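Local coordinates for Mll7089 protein (Mesorhizobium loti, PDB 2OZ8), which is of unknown function but is probably a magnesium-dependent hydro-lyase related to mandelate racemase, at residues R27-N32 with L364-L369; P101-V106 with V276-R281; I159-F164 with L316-Q321. One frame throughout, in Å; residues are numbered along the deposited sequence.

Interaction 1: R27-N32 with L364-L369; sequences RADDVN and LARSEL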
loop_
_atom_site.group_PDB
_atom_site.type_symbol
_atom_site.label_atom_id
_atom_site.label_comp_id
_atom_site.label_asym_id
_atom_site.label_seq_id
_atom_site.Cartn_x
_atom_site.Cartn_y
_atom_site.Cartn_z
ATOM N N ARG A 27 -35.980 -17.336 8.692
ATOM C CA ARG A 27 -37.328 -17.826 8.309
ATOM C C ARG A 27 -38.360 -16.886 8.971
ATOM O O ARG A 27 -38.157 -16.437 10.113
ATOM C CB ARG A 27 -37.513 -19.280 8.801
ATOM C CG ARG A 27 -38.754 -20.046 8.284
ATOM C CD ARG A 27 -38.780 -21.606 8.593
ATOM N NE ARG A 27 -40.097 -22.201 8.285
ATOM C CZ ARG A 27 -40.320 -23.405 7.725
ATOM N NH1 ARG A 27 -39.326 -24.228 7.376
ATOM N NH2 ARG A 27 -41.575 -23.794 7.502
ATOM N N ALA A 28 -39.429 -16.557 8.254
ATOM C CA ALA A 28 -40.527 -15.751 8.806
ATOM C C ALA A 28 -41.836 -16.071 8.142
ATOM O O ALA A 28 -41.907 -16.069 6.917
ATOM C CB ALA A 28 -40.255 -14.241 8.680
ATOM N N ASP A 29 -42.866 -16.330 8.954
ATOM C CA ASP A 29 -44.240 -16.471 8.456
ATOM C C ASP A 29 -45.233 -15.375 8.930
ATOM O O ASP A 29 -46.451 -15.478 8.705
ATOM C CB ASP A 29 -44.755 -17.859 8.766
ATOM C CG ASP A 29 -44.741 -18.171 10.231
ATOM O OD1 ASP A 29 -44.471 -17.291 11.057
ATOM O OD2 ASP A 29 -44.991 -19.334 10.574
ATOM N N ASP A 30 -44.713 -14.319 9.566
ATOM C CA ASP A 30 -45.544 -13.184 10.015
ATOM C C ASP A 30 -44.880 -11.864 9.620
ATOM O O ASP A 30 -43.770 -11.844 9.157
ATOM C CB ASP A 30 -45.760 -13.224 11.532
ATOM C CG ASP A 30 -44.435 -13.183 12.317
ATOM O OD1 ASP A 30 -43.379 -12.931 11.699
ATOM O OD2 ASP A 30 -44.422 -13.425 13.540
ATOM N N VAL A 31 -45.606 -10.772 9.798
ATOM C CA VAL A 31 -45.169 -9.445 9.453
ATOM C C VAL A 31 -45.415 -8.583 10.675
ATOM O O VAL A 31 -46.493 -8.620 11.254
ATOM C CB VAL A 31 -45.991 -8.903 8.334
ATOM C CG1 VAL A 31 -45.485 -7.530 7.931
ATOM C CG2 VAL A 31 -45.979 -9.866 7.157
ATOM N N ASN A 32 -44.419 -7.807 11.058
ATOM C CA ASN A 32 -44.525 -6.901 12.184
ATOM C C ASN A 32 -44.192 -5.503 11.716
ATOM O O ASN A 32 -43.066 -5.263 11.324
ATOM C CB ASN A 32 -43.574 -7.357 13.262
ATOM C CG ASN A 32 -44.199 -8.408 14.169
ATOM O OD1 ASN A 32 -44.902 -8.075 15.115
ATOM N ND2 ASN A 32 -43.924 -9.665 13.902
ATOM N N LEU A 364 -49.246 -9.806 20.106
ATOM C CA LEU A 364 -49.840 -11.134 20.192
ATOM C C LEU A 364 -48.839 -12.266 20.072
ATOM O O LEU A 364 -47.781 -12.114 19.506
ATOM C CB LEU A 364 -50.931 -11.294 19.127
ATOM C CG LEU A 364 -52.142 -10.315 19.166
ATOM C CD1 LEU A 364 -53.155 -10.448 17.978
ATOM C CD2 LEU A 364 -52.884 -10.349 20.527
ATOM N N ALA A 365 -49.193 -13.435 20.581
ATOM C CA ALA A 365 -48.481 -14.638 20.267
ATOM C C ALA A 365 -48.756 -14.939 18.795
ATOM O O ALA A 365 -49.748 -14.489 18.242
ATOM C CB ALA A 365 -48.959 -15.751 21.177
ATOM N N ARG A 366 -47.857 -15.660 18.149
ATOM C CA ARG A 366 -48.012 -16.050 16.738
ATOM C C ARG A 366 -49.277 -16.867 16.405
ATOM O O ARG A 366 -49.857 -16.671 15.331
ATOM C CB ARG A 366 -46.767 -16.835 16.271
ATOM C CG ARG A 366 -46.816 -17.293 14.820
ATOM C CD ARG A 366 -46.962 -16.079 13.949
ATOM N NE ARG A 366 -47.123 -16.489 12.573
ATOM C CZ ARG A 366 -48.252 -16.926 12.020
ATOM N NH1 ARG A 366 -49.375 -17.004 12.700
ATOM N NH2 ARG A 366 -48.248 -17.266 10.741
ATOM N N SER A 367 -49.670 -17.782 17.307
ATOM C CA SER A 367 -50.897 -18.625 17.179
ATOM C C SER A 367 -52.199 -17.824 17.220
ATOM O O SER A 367 -53.272 -18.315 16.809
ATOM C CB SER A 367 -50.958 -19.649 18.303
ATOM O OG SER A 367 -50.856 -18.971 19.554
ATOM N N GLU A 368 -52.087 -16.595 17.716
ATOM C CA GLU A 368 -53.215 -15.670 17.837
ATOM C C GLU A 368 -53.415 -14.766 16.614
ATOM O O GLU A 368 -54.226 -13.840 16.634
ATOM C CB GLU A 368 -53.044 -14.824 19.115
ATOM C CG GLU A 368 -52.944 -15.690 20.360
ATOM C CD GLU A 368 -52.491 -14.941 21.597
ATOM O OE1 GLU A 368 -52.104 -13.742 21.504
ATOM O OE2 GLU A 368 -52.494 -15.577 22.695
ATOM N N LEU A 369 -52.699 -15.020 15.531
ATOM C CA LEU A 369 -52.755 -14.046 14.430
ATOM C C LEU A 369 -53.910 -14.184 13.443
ATOM O O LEU A 369 -54.199 -13.258 12.676
ATOM C CB LEU A 369 -51.421 -13.995 13.701
ATOM C CG LEU A 369 -50.489 -12.807 14.012
ATOM C CD1 LEU A 369 -50.457 -12.389 15.520
ATOM C CD2 LEU A 369 -49.067 -12.995 13.391
#
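Arg366 lays the outer half of its side chain across Asp29 and Asp30. Arg366 NE donates to Asp29 OD1 at 3.2 Å, and the pair is a salt bridge. The bond is fairly straight, with an N-H...O angle of 153°. NE meets the oxygen from above the carboxylate plane, not within it, and the carboxylate and guanidinium planes stand 65° apart. NH2 of Arg366 adds a weak hydrogen bond to the backbone O of Asp29 at 3.3 Å, so one guanidinium holds both the side chain and the main chain of this residue. Asp29 is the corner of the strand region 27-40, which belongs to the antiparallel sheet of the N-terminal capping domain of an enolase-superfamily enzyme. Residues 364-369 come from the C-terminal tail and reach back to that sheet. The Arg366 chain leaves anti to its main-chain nitrogen and then bends at chi2 (59°), which brings CD beside Asp30. There Arg366 CD lies 3.7 Å from Asp30 OD2, while the Asp30 carboxylate stays beyond salt-bridge distance of NE. Leu369 CD2 packs on Asp30 CB at 3.8 Å. Leu369 also touches Gln14, and Arg366 touches Ala16, both on the neighbouring strand 5-17.

Interaction 2: P101-V106 with V276-R281; sequences PFHEAV and VTDVMR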
loop_
_atom_site.group_PDB
_atom_site.type_symbol
_atom_site.label_atom_id
_atom_site.label_comp_id
_atom_site.label_asym_id
_atom_site.label_seq_id
_atom_site.Cartn_x
_atom_site.Cartn_y
_atom_site.Cartn_z
ATOM N N PRO A 101 -36.396 0.431 15.359
ATOM C CA PRO A 101 -35.915 0.935 14.065
ATOM C C PRO A 101 -36.789 2.054 13.389
ATOM O O PRO A 101 -37.623 1.760 12.508
ATOM C CB PRO A 101 -35.858 -0.330 13.207
ATOM C CG PRO A 101 -36.931 -1.237 13.766
ATOM C CD PRO A 101 -36.987 -0.918 15.247
ATOM N N PHE A 102 -36.529 3.310 13.767
ATOM C CA PHE A 102 -37.225 4.494 13.240
ATOM C C PHE A 102 -36.524 5.232 12.054
ATOM O O PHE A 102 -37.127 6.059 11.335
ATOM C CB PHE A 102 -37.387 5.527 14.374
ATOM C CG PHE A 102 -38.251 5.066 15.524
ATOM C CD1 PHE A 102 -39.525 4.554 15.308
ATOM C CD2 PHE A 102 -37.809 5.201 16.835
ATOM C CE1 PHE A 102 -40.331 4.190 16.366
ATOM C CE2 PHE A 102 -38.613 4.844 17.899
ATOM C CZ PHE A 102 -39.865 4.324 17.668
ATOM N N HIS A 103 -35.244 4.954 11.873
ATOM C CA HIS A 103 -34.439 5.701 10.928
ATOM C C HIS A 103 -35.074 5.735 9.504
ATOM O O HIS A 103 -35.354 6.823 9.000
ATOM C CB HIS A 103 -32.986 5.178 10.973
ATOM C CG HIS A 103 -32.059 5.874 10.054
ATOM N ND1 HIS A 103 -31.576 7.139 10.311
ATOM C CD2 HIS A 103 -31.509 5.488 8.878
ATOM C CE1 HIS A 103 -30.762 7.506 9.334
ATOM N NE2 HIS A 103 -30.709 6.524 8.445
ATOM N N GLU A 104 -35.353 4.567 8.915
ATOM C CA GLU A 104 -35.947 4.499 7.581
ATOM C C GLU A 104 -37.331 5.186 7.477
ATOM O O GLU A 104 -37.531 6.029 6.611
ATOM C CB GLU A 104 -36.009 3.038 7.093
ATOM C CG GLU A 104 -36.750 2.811 5.767
ATOM C CD GLU A 104 -36.451 1.427 5.133
ATOM O OE1 GLU A 104 -35.693 0.602 5.735
ATOM O OE2 GLU A 104 -36.984 1.165 4.008
ATOM N N ALA A 105 -38.251 4.822 8.373
ATOM C CA ALA A 105 -39.643 5.329 8.429
ATOM C C ALA A 105 -39.698 6.850 8.495
ATOM O O ALA A 105 -40.481 7.511 7.779
ATOM C CB ALA A 105 -40.383 4.717 9.660
ATOM N N VAL A 106 -38.861 7.404 9.354
ATOM C CA VAL A 106 -38.765 8.851 9.468
ATOM C C VAL A 106 -38.381 9.464 8.145
ATOM O O VAL A 106 -39.005 10.437 7.748
ATOM C CB VAL A 106 -37.808 9.321 10.615
ATOM C CG1 VAL A 106 -37.746 10.841 10.687
ATOM C CG2 VAL A 106 -38.289 8.802 11.942
ATOM N N VAL A 276 -34.487 7.047 2.430
ATOM C CA VAL A 276 -34.460 8.009 1.321
ATOM C C VAL A 276 -33.268 8.926 1.314
ATOM O O VAL A 276 -32.604 9.004 0.303
ATOM C CB VAL A 276 -35.726 8.882 1.190
ATOM C CG1 VAL A 276 -35.613 9.776 -0.079
ATOM C CG2 VAL A 276 -36.952 8.045 1.195
ATOM N N THR A 277 -33.015 9.631 2.406
ATOM C CA THR A 277 -31.913 10.570 2.453
ATOM C C THR A 277 -30.541 9.891 2.350
ATOM O O THR A 277 -29.671 10.378 1.624
ATOM C CB THR A 277 -31.925 11.427 3.767
ATOM O OG1 THR A 277 -33.233 11.994 3.982
ATOM C CG2 THR A 277 -30.846 12.554 3.699
ATOM N N ASP A 278 -30.334 8.785 3.057
ATOM C CA ASP A 278 -29.057 8.047 2.934
ATOM C C ASP A 278 -28.821 7.569 1.497
ATOM O O ASP A 278 -27.687 7.634 1.015
ATOM C CB ASP A 278 -28.969 6.830 3.848
ATOM C CG ASP A 278 -29.258 7.134 5.299
ATOM O OD1 ASP A 278 -29.356 8.322 5.672
ATOM O OD2 ASP A 278 -29.391 6.155 6.088
ATOM N N VAL A 279 -29.896 7.083 0.841
ATOM C CA VAL A 279 -29.843 6.549 -0.533
ATOM C C VAL A 279 -29.492 7.582 -1.564
ATOM O O VAL A 279 -28.678 7.309 -2.470
ATOM C CB VAL A 279 -31.154 5.837 -0.926
ATOM C CG1 VAL A 279 -31.174 5.482 -2.396
ATOM C CG2 VAL A 279 -31.318 4.566 -0.088
ATOM N N MET A 280 -30.077 8.771 -1.461
ATOM C CA MET A 280 -29.676 9.842 -2.382
ATOM C C MET A 280 -28.245 10.338 -2.131
ATOM O O MET A 280 -27.534 10.738 -3.057
ATOM C CB MET A 280 -30.681 10.984 -2.406
ATOM C CG MET A 280 -32.101 10.538 -2.836
ATOM S SD MET A 280 -32.315 9.826 -4.502
ATOM C CE MET A 280 -31.769 11.262 -5.435
ATOM N N ARG A 281 -27.789 10.271 -0.896
ATOM C CA ARG A 281 -26.415 10.650 -0.629
ATOM C C ARG A 281 -25.433 9.569 -1.157
ATOM O O ARG A 281 -24.430 9.910 -1.822
ATOM C CB ARG A 281 -26.206 10.904 0.872
ATOM C CG ARG A 281 -26.759 12.207 1.292
ATOM C CD ARG A 281 -26.788 12.408 2.798
ATOM N NE ARG A 281 -27.345 13.731 3.053
ATOM C CZ ARG A 281 -27.648 14.239 4.247
ATOM N NH1 ARG A 281 -27.448 13.540 5.371
ATOM N NH2 ARG A 281 -28.161 15.476 4.302
#
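NE2 of His103 donates a short hydrogen bond to OD2 of Asp278, 2.7 Å away. It links the start of helix 103-118, which precedes the barrel, to the start of helix 276-289, one of the helices around the TIM-like barrel of the enolase superfamily. The bond is nearly straight, with an N-H...O angle of 166°. OD2 lies in the plane of the imidazole, at the ring's edge, and is approached on its syn side. The ring and carboxylate planes are twisted 32° against each other. The two side chains reach out from their helices to meet head-on. His103 reaches Asp278 because CG stands anti to the backbone N (chi1 -180°), which carries the ring out to the other helix. The second oxygen of Asp278, OD1, accepts from NE2 of Gln107, one turn further along the helix of His103, so both carboxylate oxygens are tied to the same helix and the group's rotation is restricted. The negative carboxylate would probably favour a positively charged imidazole. With an alanine here in place of Asp278, His103 NE2 and Gln107 NE2 would probably both lose their acceptor, and the imidazole is likely to turn more freely. A sulfate ion, probably from the crystallisation liquor, is bound about 3 Å from the nearest atom of the His103 side chain. One turn along from Thr277 on helix 276-289, the Arg281 guanidinium has CG2 of Thr277 over the centre of one face.

Interaction 3: I159-F164 with L316-Q321; sequences IGYSAF and LEYSFQ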
loop_
_atom_site.group_PDB
_atom_site.type_symbol
_atom_site.label_atom_id
_atom_site.label_comp_id
_atom_site.label_asym_id
_atom_site.label_seq_id
_atom_site.Cartn_x
_atom_site.Cartn_y
_atom_site.Cartn_z
ATOM N N ILE A 159 -47.067 -12.759 -15.858
ATOM C CA ILE A 159 -47.390 -11.322 -15.884
ATOM C C ILE A 159 -46.187 -10.433 -16.263
ATOM O O ILE A 159 -46.206 -9.225 -16.051
ATOM C CB ILE A 159 -47.969 -10.859 -14.522
ATOM C CG1 ILE A 159 -46.863 -10.846 -13.441
ATOM C CG2 ILE A 159 -49.222 -11.735 -14.111
ATOM C CD1 ILE A 159 -47.365 -10.649 -12.046
ATOM N N GLY A 160 -45.132 -11.009 -16.808
ATOM C CA GLY A 160 -44.195 -10.179 -17.572
ATOM C C GLY A 160 -42.849 -9.810 -16.989
ATOM O O GLY A 160 -42.143 -8.988 -17.574
ATOM N N TYR A 161 -42.507 -10.397 -15.839
ATOM C CA TYR A 161 -41.120 -10.391 -15.330
ATOM C C TYR A 161 -40.237 -11.155 -16.280
ATOM O O TYR A 161 -40.665 -12.155 -16.877
ATOM C CB TYR A 161 -41.044 -10.985 -13.915
ATOM C CG TYR A 161 -41.721 -10.084 -12.882
ATOM C CD1 TYR A 161 -40.990 -9.090 -12.183
ATOM C CD2 TYR A 161 -43.115 -10.208 -12.619
ATOM C CE1 TYR A 161 -41.632 -8.229 -11.238
ATOM C CE2 TYR A 161 -43.763 -9.378 -11.691
ATOM C CZ TYR A 161 -43.019 -8.375 -11.016
ATOM O OH TYR A 161 -43.687 -7.575 -10.119
ATOM N N SER A 162 -39.013 -10.685 -16.447
ATOM C CA SER A 162 -38.019 -11.371 -17.275
ATOM C C SER A 162 -36.737 -11.546 -16.483
ATOM O O SER A 162 -35.758 -12.100 -16.987
ATOM C CB SER A 162 -37.758 -10.598 -18.548
ATOM O OG SER A 162 -37.416 -9.239 -18.280
ATOM N N ALA A 163 -36.754 -11.090 -15.224
ATOM C CA ALA A 163 -35.636 -11.291 -14.312
ATOM C C ALA A 163 -36.127 -11.828 -12.954
ATOM O O ALA A 163 -37.170 -11.380 -12.446
ATOM C CB ALA A 163 -34.843 -9.984 -14.156
ATOM N N PHE A 164 -35.369 -12.765 -12.371
ATOM C CA PHE A 164 -35.813 -13.630 -11.268
ATOM C C PHE A 164 -34.657 -13.846 -10.287
ATOM O O PHE A 164 -33.561 -14.153 -10.709
ATOM C CB PHE A 164 -36.263 -15.004 -11.822
ATOM C CG PHE A 164 -37.344 -14.900 -12.869
ATOM C CD1 PHE A 164 -38.687 -14.758 -12.496
ATOM C CD2 PHE A 164 -37.031 -14.851 -14.218
ATOM C CE1 PHE A 164 -39.682 -14.568 -13.439
ATOM C CE2 PHE A 164 -38.078 -14.649 -15.210
ATOM C CZ PHE A 164 -39.372 -14.514 -14.800
ATOM N N LEU A 316 -35.095 -2.767 -9.435
ATOM C CA LEU A 316 -35.788 -2.673 -8.156
ATOM C C LEU A 316 -36.366 -4.055 -7.781
ATOM O O LEU A 316 -36.960 -4.727 -8.617
ATOM C CB LEU A 316 -36.916 -1.605 -8.228
ATOM C CG LEU A 316 -37.880 -1.620 -7.038
ATOM C CD1 LEU A 316 -38.475 -0.287 -6.814
ATOM C CD2 LEU A 316 -39.005 -2.698 -7.314
ATOM N N GLU A 317 -36.173 -4.465 -6.538
ATOM C CA GLU A 317 -36.645 -5.754 -6.071
ATOM C C GLU A 317 -38.139 -5.759 -5.740
ATOM O O GLU A 317 -38.625 -4.882 -4.999
ATOM C CB GLU A 317 -35.839 -6.183 -4.831
ATOM C CG GLU A 317 -36.134 -7.611 -4.373
ATOM C CD GLU A 317 -35.296 -8.058 -3.249
ATOM O OE1 GLU A 317 -34.661 -7.189 -2.633
ATOM O OE2 GLU A 317 -35.267 -9.264 -2.952
ATOM N N TYR A 318 -38.859 -6.768 -6.234
ATOM C CA TYR A 318 -40.261 -6.989 -5.803
ATOM C C TYR A 318 -40.500 -8.451 -5.365
ATOM O O TYR A 318 -40.135 -9.373 -6.082
ATOM C CB TYR A 318 -41.279 -6.555 -6.878
ATOM C CG TYR A 318 -42.695 -6.740 -6.384
ATOM C CD1 TYR A 318 -43.243 -5.880 -5.427
ATOM C CD2 TYR A 318 -43.452 -7.835 -6.806
ATOM C CE1 TYR A 318 -44.516 -6.101 -4.906
ATOM C CE2 TYR A 318 -44.737 -8.081 -6.294
ATOM C CZ TYR A 318 -45.253 -7.204 -5.368
ATOM O OH TYR A 318 -46.486 -7.459 -4.896
ATOM N N SER A 319 -41.136 -8.649 -4.214
ATOM C CA SER A 319 -41.147 -9.958 -3.554
ATOM C C SER A 319 -42.541 -10.554 -3.303
ATOM O O SER A 319 -42.689 -11.518 -2.579
ATOM C CB SER A 319 -40.364 -9.891 -2.257
ATOM O OG SER A 319 -38.971 -9.737 -2.516
ATOM N N PHE A 320 -43.560 -9.953 -3.917
ATOM C CA PHE A 320 -44.911 -10.477 -3.838
ATOM C C PHE A 320 -45.423 -10.622 -2.409
ATOM O O PHE A 320 -46.218 -11.500 -2.150
ATOM C CB PHE A 320 -45.029 -11.812 -4.625
ATOM C CG PHE A 320 -44.619 -11.675 -6.049
ATOM C CD1 PHE A 320 -45.544 -11.340 -7.007
ATOM C CD2 PHE A 320 -43.270 -11.850 -6.433
ATOM C CE1 PHE A 320 -45.177 -11.186 -8.308
ATOM C CE2 PHE A 320 -42.887 -11.685 -7.765
ATOM C CZ PHE A 320 -43.837 -11.334 -8.689
ATOM N N GLN A 321 -45.004 -9.754 -1.497
ATOM C CA GLN A 321 -45.512 -9.836 -0.108
ATOM C C GLN A 321 -47.026 -9.418 0.023
ATOM O O GLN A 321 -47.546 -8.659 -0.813
ATOM C CB GLN A 321 -44.591 -9.065 0.830
ATOM C CG GLN A 321 -43.222 -9.741 0.996
ATOM C CD GLN A 321 -42.182 -8.838 1.599
ATOM O OE1 GLN A 321 -41.623 -9.150 2.652
ATOM N NE2 GLN A 321 -41.906 -7.695 0.931
#
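Tyr161 and Phe320 reach toward one another and form an offset edge-to-face pair. The edge of Phe320 faces the ring of Tyr161, with centroids 5.4 Å apart and planes at 62°. The closest atoms of the pair are Tyr161 CE2 and Phe320 CZ, at 3.6 Å. The pair sits in the TIM-like barrel of the enolase-superfamily fold. It joins the loop between helix 146-158 and strand 163-167 to the end of strand 313-318 and the loop that follows it. Gly160, with positive phi, is the C' residue of the Schellman motif that ends the helix, and Tyr161 follows it directly. Strand 132-138 runs between the two barrel strands, and its Ala137 touches both rings. Tyr318 crosses Tyr161 obliquely, and Tyr318 CD2 comes 3.3 Å from Tyr161 OH. Tyr318 CG stands anti to the main-chain nitrogen (chi1 -178°), which sets its ring beside the Tyr161 hydroxyl. Within their own segment, Tyr318 CE2 lies over one face of the Phe320 ring, offset toward the rim. Ala156 of helix 146-158 also touches Tyr161 and Phe320, and Ile333 touches Tyr161 and Tyr318. At the exposed margin, Ile159 CD1 meets the edge of the Phe320 ring, 4.4 Å from Phe320 CE1.

How the interactions relate
Interaction 3 is buried and mostly aromatic packing. Interaction 1 is partly buried, and interaction 2 lies at the surface; both depend on aspartates. Interaction 1 uses an arginine salt bridge with some aliphatic packing, whereas interaction 2 rests on one short histidine-carboxylate bond. Their places differ too. Interaction 1 ties the C-terminal tail to the N-terminal sheet, interaction 2 joins two helices, and interaction 3 links parts of the barrel on either side of strand 132-138. Interactions 2 and 3 lie on opposite sides of the chain's centre, with their centres about 24 Å apart. Their segments alternate in sequence, and both fall between the two segments of interaction 1. None of the three touches another.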